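Long-range contacts in acetyl-CoA acetyltransferase (Elizabethkingia anophelis NUHP1, PDB 6BN2), which probably catalyses, as a thiolase, the reversible condensation of two acetyl-CoA molecules to acetoacetyl-CoA with release of coenzyme A: residues M26-S30 with F221-E225; G38-K43 with A77-L83. All blocks are in the same frame, centred on the assembly; numbering follows the deposited sequence. Where two conformers were deposited one is given.

Contact 1 (M26-S30 with F221-E225)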
loop_
_atom_site.group_PDB
_atom_site.type_symbol
_atom_site.label_atom_id
_atom_site.label_comp_id
_atom_site.label_asym_id
_atom_site.label_seq_id
_atom_site.Cartn_x
_atom_site.Cartn_y
_atom_site.Cartn_z
ATOM N N MET A 26 -24.249 -1.815 -1.062
ATOM C CA MET A 26 -25.114 -2.913 -0.623
ATOM C C MET A 26 -25.883 -3.536 -1.787
ATOM O O MET A 26 -26.948 -4.147 -1.578
ATOM C CB MET A 26 -26.084 -2.457 0.474
ATOM C CG MET A 26 -25.428 -1.631 1.563
ATOM S SD MET A 26 -24.122 -2.476 2.441
ATOM C CE MET A 26 -25.020 -3.829 3.184
ATOM N N GLY A 27 -25.347 -3.415 -2.996
ATOM C CA GLY A 27 -26.006 -3.852 -4.223
ATOM C C GLY A 27 -25.494 -5.183 -4.726
ATOM O O GLY A 27 -25.199 -6.095 -3.942
ATOM N N SER A 28 -25.370 -5.285 -6.054
ATOM C CA SER A 28 -25.224 -6.584 -6.707
ATOM C C SER A 28 -23.913 -7.273 -6.361
ATOM O O SER A 28 -23.838 -8.503 -6.428
ATOM C CB SER A 28 -25.337 -6.434 -8.225
ATOM O OG SER A 28 -26.667 -6.139 -8.596
ATOM N N LEU A 29 -22.868 -6.512 -6.033
ATOM C CA LEU A 29 -21.572 -7.086 -5.686
ATOM C C LEU A 29 -21.300 -7.063 -4.197
ATOM O O LEU A 29 -20.176 -7.365 -3.780
ATOM C CB LEU A 29 -20.446 -6.346 -6.416
ATOM C CG LEU A 29 -20.521 -6.498 -7.939
ATOM C CD1 LEU A 29 -19.402 -5.685 -8.605
ATOM C CD2 LEU A 29 -20.482 -7.986 -8.374
ATOM N N SER A 30 -22.305 -6.744 -3.378
ATOM C CA SER A 30 -22.023 -6.566 -1.961
ATOM C C SER A 30 -21.594 -7.862 -1.282
ATOM O O SER A 30 -20.964 -7.807 -0.217
ATOM C CB SER A 30 -23.243 -5.974 -1.257
ATOM O OG SER A 30 -24.357 -6.835 -1.356
ATOM N N PHE A 221 -23.285 -10.663 -13.388
ATOM C CA PHE A 221 -23.343 -9.209 -13.279
ATOM C C PHE A 221 -22.409 -8.617 -14.331
ATOM O O PHE A 221 -21.191 -8.770 -14.237
ATOM C CB PHE A 221 -22.951 -8.771 -11.868
ATOM C CG PHE A 221 -23.059 -7.289 -11.638
ATOM C CD1 PHE A 221 -21.932 -6.528 -11.368
ATOM C CD2 PHE A 221 -24.303 -6.661 -11.692
ATOM C CE1 PHE A 221 -22.029 -5.144 -11.157
ATOM C CE2 PHE A 221 -24.403 -5.288 -11.484
ATOM C CZ PHE A 221 -23.268 -4.532 -11.219
ATOM N N ALA A 222 -22.978 -7.980 -15.366
ATOM C CA ALA A 222 -22.188 -7.589 -16.528
ATOM C C ALA A 222 -22.245 -6.109 -16.878
ATOM O O ALA A 222 -21.546 -5.682 -17.807
ATOM C CB ALA A 222 -22.620 -8.400 -17.757
ATOM N N GLU A 223 -23.024 -5.309 -16.162
ATOM C CA GLU A 223 -23.216 -3.918 -16.530
ATOM C C GLU A 223 -23.274 -3.054 -15.276
ATOM O O GLU A 223 -23.859 -3.458 -14.264
ATOM C CB GLU A 223 -24.501 -3.761 -17.356
ATOM C CG GLU A 223 -24.709 -2.366 -17.925
ATOM C CD GLU A 223 -25.853 -2.312 -18.934
ATOM O OE1 GLU A 223 -26.319 -3.385 -19.379
ATOM O OE2 GLU A 223 -26.276 -1.193 -19.283
ATOM N N ASP A 224 -22.658 -1.871 -15.352
ATOM C CA ASP A 224 -22.727 -0.898 -14.264
ATOM C C ASP A 224 -24.176 -0.667 -13.878
ATOM O O ASP A 224 -25.032 -0.507 -14.748
ATOM C CB ASP A 224 -22.115 0.438 -14.694
ATOM C CG ASP A 224 -20.650 0.337 -15.029
ATOM O OD1 ASP A 224 -19.913 -0.425 -14.375
ATOM O OD2 ASP A 224 -20.220 1.047 -15.949
ATOM N N GLU A 225 -24.466 -0.662 -12.574
ATOM C CA GLU A 225 -25.857 -0.497 -12.164
ATOM C C GLU A 225 -26.145 0.867 -11.549
ATOM O O GLU A 225 -27.322 1.221 -11.402
ATOM C CB GLU A 225 -26.294 -1.608 -11.185
ATOM C CG GLU A 225 -25.607 -1.583 -9.803
ATOM C CD GLU A 225 -25.948 -2.818 -8.956
ATOM O OE1 GLU A 225 -26.816 -3.627 -9.353
ATOM O OE2 GLU A 225 -25.335 -2.990 -7.878
#

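Contact 2 (G38-K43 with A77-L83)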
loop_
_atom_site.group_PDB
_atom_site.type_symbol
_atom_site.label_atom_id
_atom_site.label_comp_id
_atom_site.label_asym_id
_atom_site.label_seq_id
_atom_site.Cartn_x
_atom_site.Cartn_y
_atom_site.Cartn_z
ATOM N N GLY A 38 -10.953 -8.173 -7.368
ATOM C CA GLY A 38 -9.622 -8.018 -7.940
ATOM C C GLY A 38 -9.209 -9.234 -8.751
ATOM O O GLY A 38 -8.622 -9.101 -9.828
ATOM N N ALA A 39 -9.509 -10.434 -8.238
ATOM C CA ALA A 39 -9.211 -11.660 -8.980
ATOM C C ALA A 39 -9.909 -11.686 -10.336
ATOM O O ALA A 39 -9.308 -12.089 -11.339
ATOM C CB ALA A 39 -9.620 -12.883 -8.160
ATOM N N VAL A 40 -11.181 -11.275 -10.380
ATOM C CA VAL A 40 -11.918 -11.265 -11.645
ATOM C C VAL A 40 -11.259 -10.312 -12.634
ATOM O O VAL A 40 -11.107 -10.630 -13.827
ATOM C CB VAL A 40 -13.393 -10.887 -11.402
ATOM C CG1 VAL A 40 -14.106 -10.663 -12.744
ATOM C CG2 VAL A 40 -14.109 -11.990 -10.595
ATOM N N ALA A 41 -10.859 -9.124 -12.156
ATOM C CA ALA A 41 -10.261 -8.150 -13.061
ATOM C C ALA A 41 -8.900 -8.629 -13.550
ATOM O O ALA A 41 -8.590 -8.525 -14.743
ATOM C CB ALA A 41 -10.147 -6.781 -12.374
ATOM N N ILE A 42 -8.074 -9.166 -12.645
ATOM C CA ILE A 42 -6.750 -9.619 -13.061
ATOM C C ILE A 42 -6.871 -10.772 -14.045
ATOM O O ILE A 42 -6.194 -10.799 -15.079
ATOM C CB ILE A 42 -5.902 -10.016 -11.839
ATOM C CG1 ILE A 42 -5.600 -8.801 -10.970
ATOM C CG2 ILE A 42 -4.595 -10.661 -12.310
ATOM C CD1 ILE A 42 -4.989 -9.195 -9.593
ATOM N N LYS A 43 -7.729 -11.754 -13.740
ATOM C CA LYS A 43 -7.892 -12.866 -14.668
ATOM C C LYS A 43 -8.414 -12.368 -16.007
ATOM O O LYS A 43 -7.967 -12.820 -17.061
ATOM C CB LYS A 43 -8.837 -13.916 -14.090
ATOM C CG LYS A 43 -9.042 -15.100 -15.037
ATOM C CD LYS A 43 -9.635 -16.293 -14.319
ATOM C CE LYS A 43 -9.629 -17.521 -15.234
ATOM N NZ LYS A 43 -10.476 -17.281 -16.426
ATOM N N ALA A 77 -6.051 -11.602 -4.278
ATOM C CA ALA A 77 -6.519 -11.292 -5.625
ATOM C C ALA A 77 -5.699 -12.029 -6.681
ATOM O O ALA A 77 -6.255 -12.575 -7.647
ATOM C CB ALA A 77 -6.483 -9.774 -5.860
ATOM N N ALA A 78 -4.373 -12.013 -6.547
ATOM C CA ALA A 78 -3.520 -12.648 -7.551
ATOM C C ALA A 78 -3.758 -14.151 -7.619
ATOM O O ALA A 78 -3.910 -14.711 -8.708
ATOM C CB ALA A 78 -2.041 -12.363 -7.250
ATOM N N LEU A 79 -3.744 -14.834 -6.466
ATOM C CA LEU A 79 -3.955 -16.278 -6.478
ATOM C C LEU A 79 -5.361 -16.621 -6.964
ATOM O O LEU A 79 -5.553 -17.602 -7.698
ATOM C CB LEU A 79 -3.700 -16.871 -5.088
ATOM C CG LEU A 79 -2.262 -16.747 -4.594
ATOM C CD1 LEU A 79 -2.135 -17.362 -3.195
ATOM C CD2 LEU A 79 -1.280 -17.419 -5.566
ATOM N N GLY A 80 -6.353 -15.798 -6.595
ATOM C CA GLY A 80 -7.709 -16.038 -7.068
ATOM C C GLY A 80 -7.849 -15.899 -8.574
ATOM O O GLY A 80 -8.725 -16.533 -9.185
ATOM N N ALA A 81 -7.002 -15.072 -9.191
ATOM C CA ALA A 81 -6.986 -14.879 -10.638
ATOM C C ALA A 81 -6.274 -16.000 -11.379
ATOM O O ALA A 81 -6.287 -16.010 -12.617
ATOM C CB ALA A 81 -6.313 -13.546 -10.981
ATOM N N GLY A 82 -5.643 -16.924 -10.661
ATOM C CA GLY A 82 -4.897 -17.989 -11.285
ATOM C C GLY A 82 -3.426 -17.714 -11.486
ATOM O O GLY A 82 -2.758 -18.505 -12.169
ATOM N N LEU A 83 -2.906 -16.605 -10.957
ATOM C CA LEU A 83 -1.462 -16.413 -10.970
ATOM C C LEU A 83 -0.820 -17.426 -10.029
ATOM O O LEU A 83 -1.424 -17.811 -9.021
ATOM C CB LEU A 83 -1.095 -14.995 -10.546
ATOM C CG LEU A 83 -1.481 -13.940 -11.600
ATOM C CD1 LEU A 83 -1.396 -12.527 -11.059
ATOM C CD2 LEU A 83 -0.549 -14.071 -12.795
#

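Contact 1 (M26-S30 with F221-E225)
A type I beta turn from Gly27 to Ser30 faces the irregular chain that follows strand 219-221, and the backbones come closest at Ser28 and Phe221, whose CA atoms lie 7.3 Å apart. Glu225 reaches across to the turn and grips Ser28 through both carboxylate oxygens: its CG lies between the backbone N and the carbonyl carbon (chi1 67°), with the chain extended beyond. Its OE2 accepts Ser28 N at 2.9 Å through the syn lone pair, in a nearly straight bond (173°). Ser28 OG donates to Glu225 OE1 at 2.6 Å, also from the syn side but 23° out of the carboxylate plane. Two donors from one residue should restrict rotation of the carboxylate, and OE2 is held further by Ser24 N. Ser28 also lays CB over one face of Phe221, 3.9 Å from the ring centroid, in a CH-pi contact displaced toward the rim. Leu29 approaches obliquely from the same side of the ring, at its CD1-CE1 border, with CD2 3.6 Å from Phe221 CD1. A glutamate clasping a serine's amide and hydroxyl thus ties a beta turn to the chain leaving a short two-stranded hairpin within the thiolase N-terminal domain.

Contact 2 (G38-K43 with A77-L83)
Ile42 packs its CB and CG2 on the methyl of Ala81 where helix 34-48 meets the end of helix 73-80. The isoleucine divides its two branches between parts of the partner segment. With CG2 anti to the backbone N, that methyl rests 3.6 Å from Ala81 CB and 3.9 Å from Leu83 CD1, the Leu83 side chain crossing that of Ile42 at about a right angle. The longer branch turns the other way, and Ile42 CD1 reaches Ala77 CB at 4.1 Å. One turn earlier Ala39 points at the partner helix and sets its CB 3.5 Å from Gly80 C, while Ala81 CB lies 3.3 Å from Ala39 O and also touches Lys43 N. Small residues bring the backbones close: the CA atoms of Ala39 and Ala81 are 4.2 Å apart, and Ala39 CA makes a CA-H...O contact with Ala77 O. Lys43 runs its aliphatic chain past Ala81 O, then leads its amine away to a salt bridge with Asp47. The helix is closed by a Schellman motif with Gly82 at positive phi, and Leu83 then reaches Ile42 and Val59. Ile42 also touches Val119 and Ala263 of the central sheet. The chemistry is therefore almost wholly apolar: cohesion comes from the close fit of alanines and Gly80, with the Ile42 methyls packed on Ala81, Ala77 and Leu83 and the one charged group, the Lys43 amine, led away.

How the contacts relate
Both contacts belong to the thiolase N-terminal domain, with contact 2 nested in the chain between the segments of contact 1; their centres lie 19 Å apart and they do not touch. Contact 1 is partly buried and joins a turn to the chain leaving strand 219-221, held by a carboxylate and the ring of Phe221. Contact 2 has more of its touching residues buried (seven of nine against two of five), joins helix 34-48 to helix 73-80 and the turn that ends it, and relies on methyl groups and bare backbone. They share no segment, yet helix 34-48 follows the loop carrying 26-30. Each meets the central sheet, contact 1 at strand 12-24, contact 2 at 59-62, 117-125 and 258-268.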